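Local coordinates for cortical-lytic enzyme (Clostridium perfringens, PDB 5JIP), which probably hydrolyses peptidoglycan as a lysozyme-type muramidase of glycoside hydrolase family 25, cleaving the spore cortex during germination, and binds a magnesium ion, at residues P295-I300 with E315-N320; F265-Y270 with F288-G293; G244-V249 with K280-K285; A234-N239 with N250-K255. All coordinates share one frame; numbering follows the deposited sequence.

Contact 1 (P295-I300 with E315-N320); sequences PIKISI and EYILDN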
# COMPACT_ATOMS: atom_id res chain seq x y z
N PRO A 295 14.90 21.85 -19.29
CA PRO A 295 13.59 21.33 -18.88
C PRO A 295 13.73 20.25 -17.82
O PRO A 295 14.75 19.57 -17.71
CB PRO A 295 13.01 20.75 -20.18
CG PRO A 295 13.68 21.48 -21.25
CD PRO A 295 15.08 21.74 -20.75
N ILE A 296 12.67 20.11 -17.01
CA ILE A 296 12.61 19.14 -15.92
C ILE A 296 11.38 18.29 -16.14
O ILE A 296 10.27 18.82 -16.27
CB ILE A 296 12.57 19.82 -14.55
CG1 ILE A 296 13.85 20.64 -14.32
CG2 ILE A 296 12.40 18.78 -13.43
CD1 ILE A 296 13.76 21.60 -13.12
N LYS A 297 11.56 16.98 -16.18
CA LYS A 297 10.45 16.05 -16.35
C LYS A 297 9.97 15.55 -15.00
O LYS A 297 10.72 14.89 -14.26
CB LYS A 297 10.80 14.87 -17.24
CG LYS A 297 9.57 13.99 -17.50
CD LYS A 297 9.83 12.80 -18.44
CE LYS A 297 10.80 11.84 -17.84
NZ LYS A 297 10.71 10.50 -18.51
N ILE A 298 8.71 15.84 -14.70
CA ILE A 298 8.03 15.27 -13.55
C ILE A 298 7.15 14.14 -14.06
O ILE A 298 6.42 14.30 -15.05
CB ILE A 298 7.19 16.34 -12.82
CG1 ILE A 298 8.05 17.56 -12.42
CG2 ILE A 298 6.51 15.72 -11.61
CD1 ILE A 298 9.17 17.27 -11.40
N SER A 299 7.24 12.97 -13.43
CA SER A 299 6.38 11.86 -13.84
C SER A 299 5.88 11.12 -12.60
O SER A 299 6.46 11.20 -11.51
CB SER A 299 7.11 10.88 -14.76
OG SER A 299 8.25 10.37 -14.13
N ILE A 300 4.79 10.38 -12.79
CA ILE A 300 4.14 9.74 -11.66
C ILE A 300 3.49 8.45 -12.12
O ILE A 300 3.03 8.33 -13.26
CB ILE A 300 3.13 10.70 -11.03
CG1 ILE A 300 2.62 10.17 -9.68
CG2 ILE A 300 1.97 10.97 -12.00
CD1 ILE A 300 1.77 11.14 -8.90
N GLU A 315 3.27 12.56 -17.38
CA GLU A 315 4.41 13.46 -17.36
C GLU A 315 3.95 14.91 -17.32
O GLU A 315 2.89 15.25 -17.85
CB GLU A 315 5.29 13.34 -18.60
CG GLU A 315 5.95 12.06 -18.82
CD GLU A 315 6.72 12.08 -20.13
OE1 GLU A 315 6.68 13.12 -20.84
OE2 GLU A 315 7.37 11.07 -20.44
N TYR A 316 4.78 15.75 -16.73
CA TYR A 316 4.60 17.20 -16.76
C TYR A 316 5.99 17.82 -16.92
O TYR A 316 6.85 17.61 -16.06
CB TYR A 316 3.90 17.70 -15.50
CG TYR A 316 3.57 19.17 -15.57
CD1 TYR A 316 4.52 20.12 -15.27
CD2 TYR A 316 2.33 19.59 -15.98
CE1 TYR A 316 4.23 21.47 -15.35
CE2 TYR A 316 2.02 20.93 -16.05
CZ TYR A 316 2.97 21.87 -15.74
OH TYR A 316 2.69 23.21 -15.82
N ILE A 317 6.20 18.57 -18.00
CA ILE A 317 7.51 19.15 -18.30
C ILE A 317 7.55 20.59 -17.80
O ILE A 317 6.74 21.42 -18.25
CB ILE A 317 7.83 19.11 -19.81
CG1 ILE A 317 7.66 17.70 -20.37
CG2 ILE A 317 9.24 19.64 -20.05
CD1 ILE A 317 8.49 16.67 -19.66
N LEU A 318 8.49 20.88 -16.90
CA LEU A 318 8.78 22.23 -16.45
C LEU A 318 9.86 22.84 -17.33
O LEU A 318 10.99 22.34 -17.35
CB LEU A 318 9.27 22.23 -15.01
CG LEU A 318 8.26 21.74 -13.98
CD1 LEU A 318 8.99 21.13 -12.80
CD2 LEU A 318 7.41 22.92 -13.54
N ASP A 319 9.53 23.94 -18.01
CA ASP A 319 10.46 24.58 -18.94
C ASP A 319 11.75 24.98 -18.25
O ASP A 319 12.84 24.80 -18.81
CB ASP A 319 9.79 25.80 -19.58
CG ASP A 319 8.78 25.41 -20.63
OD1 ASP A 319 8.98 24.34 -21.26
OD2 ASP A 319 7.81 26.17 -20.85
N ASN A 320 11.66 25.52 -17.04
CA ASN A 320 12.83 25.85 -16.24
C ASN A 320 13.83 26.77 -16.98
O ASN A 320 13.46 27.78 -17.58
CB ASN A 320 13.53 24.57 -15.82
CG ASN A 320 14.62 24.81 -14.80
OD1 ASN A 320 14.46 25.60 -13.87
ND2 ASN A 320 15.74 24.15 -14.99

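Contact 2 (F265-Y270 with F288-G293); sequences FVNDNY and FYLPKG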
# COMPACT_ATOMS: atom_id res chain seq x y z
N PHE A 265 8.71 10.94 -9.80
CA PHE A 265 10.06 10.93 -10.34
C PHE A 265 10.41 12.29 -10.93
O PHE A 265 9.56 12.96 -11.52
CB PHE A 265 10.20 9.89 -11.42
CG PHE A 265 9.88 8.48 -10.95
CD1 PHE A 265 8.57 8.01 -10.95
CD2 PHE A 265 10.90 7.64 -10.52
CE1 PHE A 265 8.28 6.71 -10.52
CE2 PHE A 265 10.63 6.34 -10.07
CZ PHE A 265 9.32 5.87 -10.09
N VAL A 266 11.69 12.67 -10.78
CA VAL A 266 12.26 13.87 -11.39
C VAL A 266 13.34 13.42 -12.36
O VAL A 266 14.33 12.80 -11.95
CB VAL A 266 12.83 14.84 -10.34
CG1 VAL A 266 13.52 16.02 -11.06
CG2 VAL A 266 11.76 15.33 -9.38
N ASN A 267 13.14 13.71 -13.65
CA ASN A 267 14.02 13.20 -14.69
C ASN A 267 14.30 11.72 -14.45
O ASN A 267 15.45 11.28 -14.49
CB ASN A 267 15.33 14.00 -14.74
CG ASN A 267 15.13 15.46 -15.12
OD1 ASN A 267 14.19 15.82 -15.84
ND2 ASN A 267 16.02 16.31 -14.64
N ASP A 268 13.25 10.95 -14.13
CA ASP A 268 13.31 9.50 -13.96
C ASP A 268 14.03 9.06 -12.70
O ASP A 268 14.18 7.85 -12.47
CB ASP A 268 13.96 8.80 -15.17
CG ASP A 268 13.19 9.04 -16.47
OD1 ASP A 268 11.95 9.12 -16.43
OD2 ASP A 268 13.83 9.16 -17.54
N ASN A 269 14.51 9.99 -11.89
CA ASN A 269 15.06 9.65 -10.60
C ASN A 269 13.93 9.67 -9.58
O ASN A 269 13.07 10.55 -9.61
CB ASN A 269 16.16 10.63 -10.18
CG ASN A 269 17.30 10.65 -11.17
OD1 ASN A 269 17.53 11.65 -11.86
ND2 ASN A 269 18.01 9.54 -11.26
N TYR A 270 13.95 8.69 -8.70
CA TYR A 270 12.91 8.58 -7.69
C TYR A 270 12.91 9.79 -6.77
O TYR A 270 13.95 10.21 -6.26
CB TYR A 270 13.12 7.30 -6.89
CG TYR A 270 12.31 7.13 -5.64
CD1 TYR A 270 11.01 6.63 -5.70
CD2 TYR A 270 12.85 7.39 -4.39
CE1 TYR A 270 10.27 6.44 -4.55
CE2 TYR A 270 12.11 7.20 -3.23
CZ TYR A 270 10.82 6.72 -3.32
OH TYR A 270 10.08 6.53 -2.18
N PHE A 288 18.66 16.70 -6.77
CA PHE A 288 18.75 16.28 -8.16
C PHE A 288 19.67 17.20 -8.95
O PHE A 288 19.77 18.39 -8.65
CB PHE A 288 17.36 16.27 -8.80
CG PHE A 288 16.37 15.45 -8.04
CD1 PHE A 288 16.23 14.11 -8.31
CD2 PHE A 288 15.63 16.02 -7.03
CE1 PHE A 288 15.35 13.35 -7.59
CE2 PHE A 288 14.75 15.28 -6.31
CZ PHE A 288 14.61 13.94 -6.58
N TYR A 289 20.34 16.62 -9.95
CA TYR A 289 21.17 17.39 -10.88
C TYR A 289 20.25 18.09 -11.86
O TYR A 289 19.80 17.49 -12.84
CB TYR A 289 22.16 16.50 -11.63
CG TYR A 289 23.14 15.74 -10.78
CD1 TYR A 289 24.02 16.41 -9.92
CD2 TYR A 289 23.22 14.35 -10.84
CE1 TYR A 289 24.93 15.70 -9.13
CE2 TYR A 289 24.12 13.63 -10.06
CZ TYR A 289 24.97 14.32 -9.22
OH TYR A 289 25.87 13.62 -8.45
N LEU A 290 19.96 19.37 -11.64
CA LEU A 290 19.04 20.13 -12.49
C LEU A 290 19.77 21.30 -13.14
O LEU A 290 19.75 22.42 -12.61
CB LEU A 290 17.85 20.61 -11.67
CG LEU A 290 17.02 19.49 -11.01
CD1 LEU A 290 15.92 20.09 -10.15
CD2 LEU A 290 16.43 18.54 -12.04
N PRO A 291 20.40 21.10 -14.31
CA PRO A 291 21.11 22.21 -14.96
C PRO A 291 20.20 23.41 -15.16
O PRO A 291 19.04 23.29 -15.57
CB PRO A 291 21.55 21.61 -16.30
CG PRO A 291 20.66 20.44 -16.52
CD PRO A 291 20.39 19.89 -15.16
N LYS A 292 20.74 24.59 -14.86
CA LYS A 292 19.96 25.81 -15.00
C LYS A 292 19.47 25.97 -16.44
O LYS A 292 20.22 25.75 -17.40
CB LYS A 292 20.80 27.02 -14.57
CG LYS A 292 20.34 28.35 -15.15
CD LYS A 292 21.20 29.52 -14.68
CE LYS A 292 20.96 30.74 -15.59
NZ LYS A 292 21.33 32.03 -14.92
N GLY A 293 18.19 26.31 -16.59
CA GLY A 293 17.61 26.54 -17.88
C GLY A 293 17.16 25.30 -18.63
O GLY A 293 16.49 25.43 -19.67

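Contact 3 (G244-V249 with K280-K285); sequences GNKIFV and KIVIDK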
# COMPACT_ATOMS: atom_id res chain seq x y z
N GLY A 244 11.17 29.05 -5.26
CA GLY A 244 12.29 28.85 -4.36
C GLY A 244 13.09 27.67 -4.86
O GLY A 244 13.27 27.48 -6.07
N ASN A 245 13.57 26.85 -3.93
CA ASN A 245 14.38 25.71 -4.32
C ASN A 245 13.55 24.43 -4.37
O ASN A 245 14.11 23.33 -4.25
CB ASN A 245 15.58 25.54 -3.39
CG ASN A 245 16.77 24.92 -4.10
OD1 ASN A 245 17.09 25.30 -5.24
ND2 ASN A 245 17.41 23.95 -3.46
N LYS A 246 12.24 24.54 -4.56
CA LYS A 246 11.34 23.40 -4.42
C LYS A 246 10.50 23.23 -5.68
O LYS A 246 10.18 24.20 -6.37
CB LYS A 246 10.46 23.59 -3.19
CG LYS A 246 11.28 23.57 -1.86
CD LYS A 246 10.51 24.20 -0.69
CE LYS A 246 11.23 24.04 0.68
NZ LYS A 246 12.66 23.71 0.54
N ILE A 247 10.16 21.98 -5.98
CA ILE A 247 9.17 21.64 -6.99
C ILE A 247 7.89 21.24 -6.28
O ILE A 247 7.89 20.32 -5.46
CB ILE A 247 9.66 20.53 -7.92
CG1 ILE A 247 11.03 20.89 -8.50
CG2 ILE A 247 8.66 20.35 -9.07
CD1 ILE A 247 11.71 19.76 -9.23
N PHE A 248 6.80 21.94 -6.58
CA PHE A 248 5.49 21.68 -5.99
C PHE A 248 4.68 20.90 -7.01
O PHE A 248 4.35 21.43 -8.08
CB PHE A 248 4.81 22.99 -5.60
CG PHE A 248 5.50 23.71 -4.48
CD1 PHE A 248 6.63 24.47 -4.74
CD2 PHE A 248 5.03 23.62 -3.18
CE1 PHE A 248 7.29 25.14 -3.70
CE2 PHE A 248 5.67 24.28 -2.14
CZ PHE A 248 6.80 25.04 -2.40
N VAL A 249 4.35 19.65 -6.70
CA VAL A 249 3.66 18.76 -7.63
C VAL A 249 2.30 18.40 -7.06
O VAL A 249 2.17 18.13 -5.86
CB VAL A 249 4.49 17.48 -7.91
CG1 VAL A 249 3.83 16.64 -9.00
CG2 VAL A 249 5.94 17.84 -8.29
N LYS A 280 -0.35 15.45 -3.54
CA LYS A 280 0.73 16.40 -3.74
C LYS A 280 2.01 15.91 -3.07
O LYS A 280 2.00 15.03 -2.21
CB LYS A 280 0.34 17.78 -3.20
CG LYS A 280 0.02 17.80 -1.71
CD LYS A 280 -0.38 19.17 -1.26
CE LYS A 280 -0.98 19.14 0.16
NZ LYS A 280 -1.26 20.53 0.61
N ILE A 281 3.13 16.48 -3.52
CA ILE A 281 4.44 16.28 -2.91
C ILE A 281 5.25 17.54 -3.17
O ILE A 281 5.14 18.18 -4.22
CB ILE A 281 5.17 15.03 -3.45
CG1 ILE A 281 6.47 14.80 -2.67
CG2 ILE A 281 5.47 15.19 -4.91
CD1 ILE A 281 7.29 13.54 -3.07
N VAL A 282 6.05 17.93 -2.19
CA VAL A 282 6.98 19.04 -2.33
C VAL A 282 8.36 18.43 -2.39
O VAL A 282 8.75 17.69 -1.49
CB VAL A 282 6.86 20.03 -1.16
CG1 VAL A 282 7.73 21.26 -1.44
CG2 VAL A 282 5.40 20.38 -0.91
N ILE A 283 9.10 18.74 -3.45
CA ILE A 283 10.37 18.09 -3.75
C ILE A 283 11.47 19.12 -3.63
O ILE A 283 11.41 20.18 -4.26
CB ILE A 283 10.38 17.46 -5.15
CG1 ILE A 283 9.27 16.42 -5.26
CG2 ILE A 283 11.74 16.85 -5.45
CD1 ILE A 283 9.13 15.86 -6.67
N ASP A 284 12.51 18.78 -2.87
CA ASP A 284 13.70 19.61 -2.73
C ASP A 284 14.59 19.45 -3.96
O ASP A 284 15.09 18.35 -4.23
CB ASP A 284 14.43 19.22 -1.44
CG ASP A 284 15.54 20.19 -1.08
OD1 ASP A 284 16.20 20.71 -1.99
OD2 ASP A 284 15.75 20.42 0.13
N LYS A 285 14.80 20.56 -4.69
CA LYS A 285 15.53 20.51 -5.96
C LYS A 285 16.98 20.11 -5.80
O LYS A 285 17.57 19.55 -6.74
CB LYS A 285 15.49 21.88 -6.64
CG LYS A 285 14.20 22.19 -7.35
CD LYS A 285 14.17 23.66 -7.77
CE LYS A 285 15.11 23.90 -8.94
NZ LYS A 285 15.00 25.30 -9.45

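Contact 4 (A234-N239 with N250-K255); sequences AVTGLN and NWTANK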
# COMPACT_ATOMS: atom_id res chain seq x y z
N ALA A 234 -3.57 5.40 -15.40
CA ALA A 234 -2.63 6.51 -15.36
C ALA A 234 -3.19 7.64 -14.50
O ALA A 234 -4.40 7.83 -14.39
CB ALA A 234 -2.33 7.04 -16.75
N VAL A 235 -2.29 8.37 -13.87
CA VAL A 235 -2.69 9.52 -13.07
C VAL A 235 -3.16 10.64 -13.99
O VAL A 235 -2.63 10.84 -15.08
CB VAL A 235 -1.51 9.97 -12.18
CG1 VAL A 235 -1.85 11.25 -11.38
CG2 VAL A 235 -1.05 8.81 -11.25
N THR A 236 -4.15 11.40 -13.54
CA THR A 236 -4.65 12.53 -14.31
C THR A 236 -4.48 13.81 -13.51
O THR A 236 -4.27 13.78 -12.30
CB THR A 236 -6.13 12.36 -14.69
OG1 THR A 236 -6.96 12.47 -13.53
CG2 THR A 236 -6.34 10.98 -15.35
N GLY A 237 -4.56 14.93 -14.22
CA GLY A 237 -4.50 16.23 -13.58
C GLY A 237 -3.15 16.59 -13.00
O GLY A 237 -3.07 17.39 -12.06
N LEU A 238 -2.07 16.05 -13.57
CA LEU A 238 -0.75 16.29 -13.04
C LEU A 238 -0.34 17.72 -13.33
O LEU A 238 -0.53 18.23 -14.43
CB LEU A 238 0.27 15.33 -13.65
CG LEU A 238 1.70 15.45 -13.12
CD1 LEU A 238 1.77 15.10 -11.62
CD2 LEU A 238 2.66 14.56 -13.96
N ASN A 239 0.27 18.36 -12.34
CA ASN A 239 0.65 19.77 -12.44
C ASN A 239 1.83 20.00 -11.53
O ASN A 239 1.94 19.38 -10.47
CB ASN A 239 -0.50 20.70 -12.06
CG ASN A 239 -0.11 22.16 -12.17
OD1 ASN A 239 0.30 22.62 -13.24
ND2 ASN A 239 -0.24 22.90 -11.08
N ASN A 250 1.28 18.37 -7.92
CA ASN A 250 -0.04 17.96 -7.46
C ASN A 250 -0.74 17.21 -8.58
O ASN A 250 -0.34 17.27 -9.74
CB ASN A 250 -0.87 19.15 -6.96
CG ASN A 250 -1.38 20.02 -8.08
OD1 ASN A 250 -0.63 20.79 -8.69
ND2 ASN A 250 -2.67 19.94 -8.34
N TRP A 251 -1.79 16.48 -8.20
CA TRP A 251 -2.52 15.66 -9.17
C TRP A 251 -3.92 15.38 -8.65
O TRP A 251 -4.23 15.59 -7.47
CB TRP A 251 -1.75 14.36 -9.47
CG TRP A 251 -1.43 13.52 -8.25
CD1 TRP A 251 -2.19 12.54 -7.71
CD2 TRP A 251 -0.24 13.59 -7.44
NE1 TRP A 251 -1.56 11.99 -6.60
CE2 TRP A 251 -0.37 12.63 -6.41
CE3 TRP A 251 0.90 14.39 -7.47
CZ2 TRP A 251 0.61 12.43 -5.43
CZ3 TRP A 251 1.88 14.19 -6.50
CH2 TRP A 251 1.72 13.22 -5.49
N THR A 252 -4.77 14.92 -9.56
CA THR A 252 -6.08 14.42 -9.19
C THR A 252 -5.94 13.05 -8.57
O THR A 252 -5.18 12.21 -9.05
CB THR A 252 -6.99 14.33 -10.41
OG1 THR A 252 -7.10 15.62 -11.00
CG2 THR A 252 -8.38 13.78 -10.03
N ALA A 253 -6.71 12.80 -7.51
CA ALA A 253 -6.65 11.50 -6.86
C ALA A 253 -7.13 10.41 -7.82
O ALA A 253 -8.17 10.56 -8.48
CB ALA A 253 -7.49 11.47 -5.59
N ASN A 254 -6.35 9.33 -7.91
CA ASN A 254 -6.85 8.13 -8.57
C ASN A 254 -8.04 7.60 -7.80
O ASN A 254 -8.20 7.84 -6.61
CB ASN A 254 -5.78 7.05 -8.66
CG ASN A 254 -4.99 7.10 -9.95
OD1 ASN A 254 -4.42 8.13 -10.33
ND2 ASN A 254 -4.95 5.95 -10.63
N LYS A 255 -8.90 6.85 -8.49
CA LYS A 255 -10.18 6.45 -7.92
C LYS A 255 -10.30 4.96 -7.63
O LYS A 255 -11.34 4.53 -7.13
CB LYS A 255 -11.34 6.87 -8.84
CG LYS A 255 -11.28 8.27 -9.38
CD LYS A 255 -11.46 9.35 -8.35
CE LYS A 255 -11.24 10.71 -9.02
NZ LYS A 255 -10.66 11.74 -8.12
O HOH W 1 -5.31 10.45 -10.94
O HOH W 2 -8.13 15.37 -13.32
O HOH W 3 -5.28 18.06 -10.58

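Contact 1 (P295-I300 with E315-N320)
Lys297 leaves strand 296-304 with CG anti to the backbone N (chi1 -175°), which lays its aliphatic chain across the neighbouring strand 314-318. Its CB lies 3.8 Å from Ile317 CD1, and CG comes closer to the same methyl, at 3.6 Å. The chain bends at chi3 (65°); CD passes beside the carboxylate of Glu315, 3.6 Å from Glu315 OE2. At the tip, NZ makes only a long salt bridge to Glu315 OE2, at 3.9 Å; its closer partner is Asp268, in the turn beyond the other neighbouring strand. The ammonium group thus lies between two acids and would mainly offset the charge of Asp268, more weakly that of Glu315. Pro295 CB extends this face of the sheet by touching Ile317 CG2. Between the strands, Ile296 pairs with Leu318 and Ile298 with Tyr316, both hydrogen-bonded antiparallel pairs. Leu318 N reaches Ile296 O in the carbonyl plane (2.8 Å), whereas Ile298 N approaches Tyr316 O from above its carbonyl plane (2.9 Å). The face of Ile296, Ile298 and Leu318 is apolar: Ile296 and Leu318 cross obliquely, Ile296 CB 4.1 Å from Leu318 CB, and Leu318 CD1 meets Ile298 CG1 at 3.7 Å. At the strand end Ile296 CD1 abuts the amide of Asn320, whose ND2 is bonded to Lys294 O. Ile298 and Leu318 continue onto Ile247 of the facing sheet. One face mixed, with Lys297 and Glu315 beside Ile317, and the other apolar and packed on a second sheet, is the pattern of a beta sandwich; in position and order the hairpin matches strands F and G of a fibronectin type III-like fold.

Contact 2 (F265-Y270 with F288-G293)
Phe288 lays one ring face under the branch point of Val266: Val266 CB sits over the middle of the ring, 4.0 Å from its centroid and 12° off the ring normal, a CH-pi contact. Phe288 CG stands anti to its own carbonyl carbon (chi1 -54°), which carries the ring from the loop toward the hairpin. In the ring plane, at the CE1 corner, the edge meets Asn269 CB at 3.8 Å and the backbone oxygen of Tyr270, with Phe288 CE1 3.7 Å from Tyr270 O. Ile283 and Ala271 also pack on the phenyl group. Val266 and Leu290 cross at about a right angle, Val266 CG1 touching Leu290 CD2 at 4.0 Å. That leucine methyl also lies 3.4 Å from Asn267 ND2, while OD1 of the same amide is taken by the backbone N of Lys297, so the amide is held from the strand side. The hairpin is closed by a type I' beta turn from Val266 to Asn269, with Asn267 and Asp268 both at positive phi; Val266 N bonds to Asn269 O and Asn269 N returns the bond to Val266 O, each 2.8 Å long. If the strands are lettered as in a fibronectin type III fold, which their order fits, the turn would join C and C', and 288-293 would lie between E and F. The CB of Tyr270 is directed away from the loop, and its ring meets Tyr270 of the second subunit with nearly parallel planes, while Tyr270 OH is hydrogen-bonded to Thr273 OG1.

Contact 3 (G244-V249 with K280-K285)
Phe248 and Val282 lie side by side and point the same way from a non-hydrogen-bonded pair, so that Val282 CG1 rests over one face of the phenyl ring. The methyl stands 3.7 Å above the ring plane, displaced toward the rim near Phe248 CE2, a CH-pi contact; from the neighbouring strand 239-243, Tyr241 brings its ring nearly parallel to that of Phe248. Lys246 CB borders the same valine methyl, 4.0 Å from Val282 CG1. On the other face the branched side chains pack against one another. Ile247 and Ile283, a hydrogen-bonded pair, stand next to each other there, with Ile247 CB 4.2 Å from Ile283 CB. Val249 crosses Ile283 obliquely, Val249 CG2 lying 4.1 Å from Ile283 CD1. Lys285 cuts across Ile247 at about a right angle, with Lys285 CG 3.6 Å from Ile247 CG1, so its methylene chain closes the end of the apolar row. Here the last backbone bond forms: Lys285 N reaches Asn245 O almost along the C=O axis, at 2.9 Å. Beside it the amide of Asn245 and the carboxylate of Asp284 stand nearly perpendicular (84°) without bonding; Asp284 OD1 is instead held by Ser286 OG. At the opposite end Lys280 extends its chain away from the pair, and its NZ forms salt bridges with Asp132 and Asp136 of the second subunit. Val249 also packs on Ile298 of the opposing sheet. The two strands, paired antiparallel at 163°, match B and E of the A-B-E sheet in a fibronectin type III-like sandwich, as the strand order suggests.

Contact 4 (A234-N239 with N250-K255)
Asn239 and Asn250 lie side by side as a hydrogen-bonded antiparallel pair, and their side chains repeat the link: Asn239 ND2 gives a bond to Asn250 OD1 (3.2 Å), the acceptor near the donor's amide plane although the two amides are turned 80° apart. Asn250 N to Asn239 O is the straightest bond (2.8 Å, 167°). Farther along, Thr252 N bonds to Thr236 O at 3.0 Å. Between them Gly237, at positive phi, brings its CA to 3.7 Å from Thr252 OG1. Val235 CG1 meets Trp251 CB at 3.7 Å; Trp251 CG occupies the crowded position between backbone N and carbonyl carbon (chi1 55°), sending the indole inward onto Ile300 and Val264. Three waters form the next layer. One accepts from Thr236 N and donates to Thr252 O and Asn254 OD1; the second joins the hydroxyls of Thr236 and Thr252; the third links Gly237 O with Thr252 OG1. Ser233 O and Glu256 OE1, both bonded to ND2, position Asn254; its side chain lies about 9 Å from the magnesium ion. Beyond the Asn239-Asn250 pair, water supplements the one direct bond between Thr252 N and Thr236 O, leaving a hydrated polar rim beside the buried indole of Trp251.

In the fold
All four contacts belong to the C-terminal beta sandwich rather than the family 25 barrel. Contacts 1 and 3 are partly buried strand pairings, one in each sheet, and they meet in the core, where the apolar faces of the two sheets oppose each other. Contacts 2 and 4 are surface contacts at the ends of the sandwich: contact 2 is mainly apolar loop packing, contact 4 mainly polar and bridged by water. Contact 2 shares the four-stranded sheet with contact 1 and touches contact 3 through Ile283; contact 4 reaches both pairings through Trp251 and Leu238, nearest the magnesium site. Contacts 2 and 3 also adjoin the second subunit.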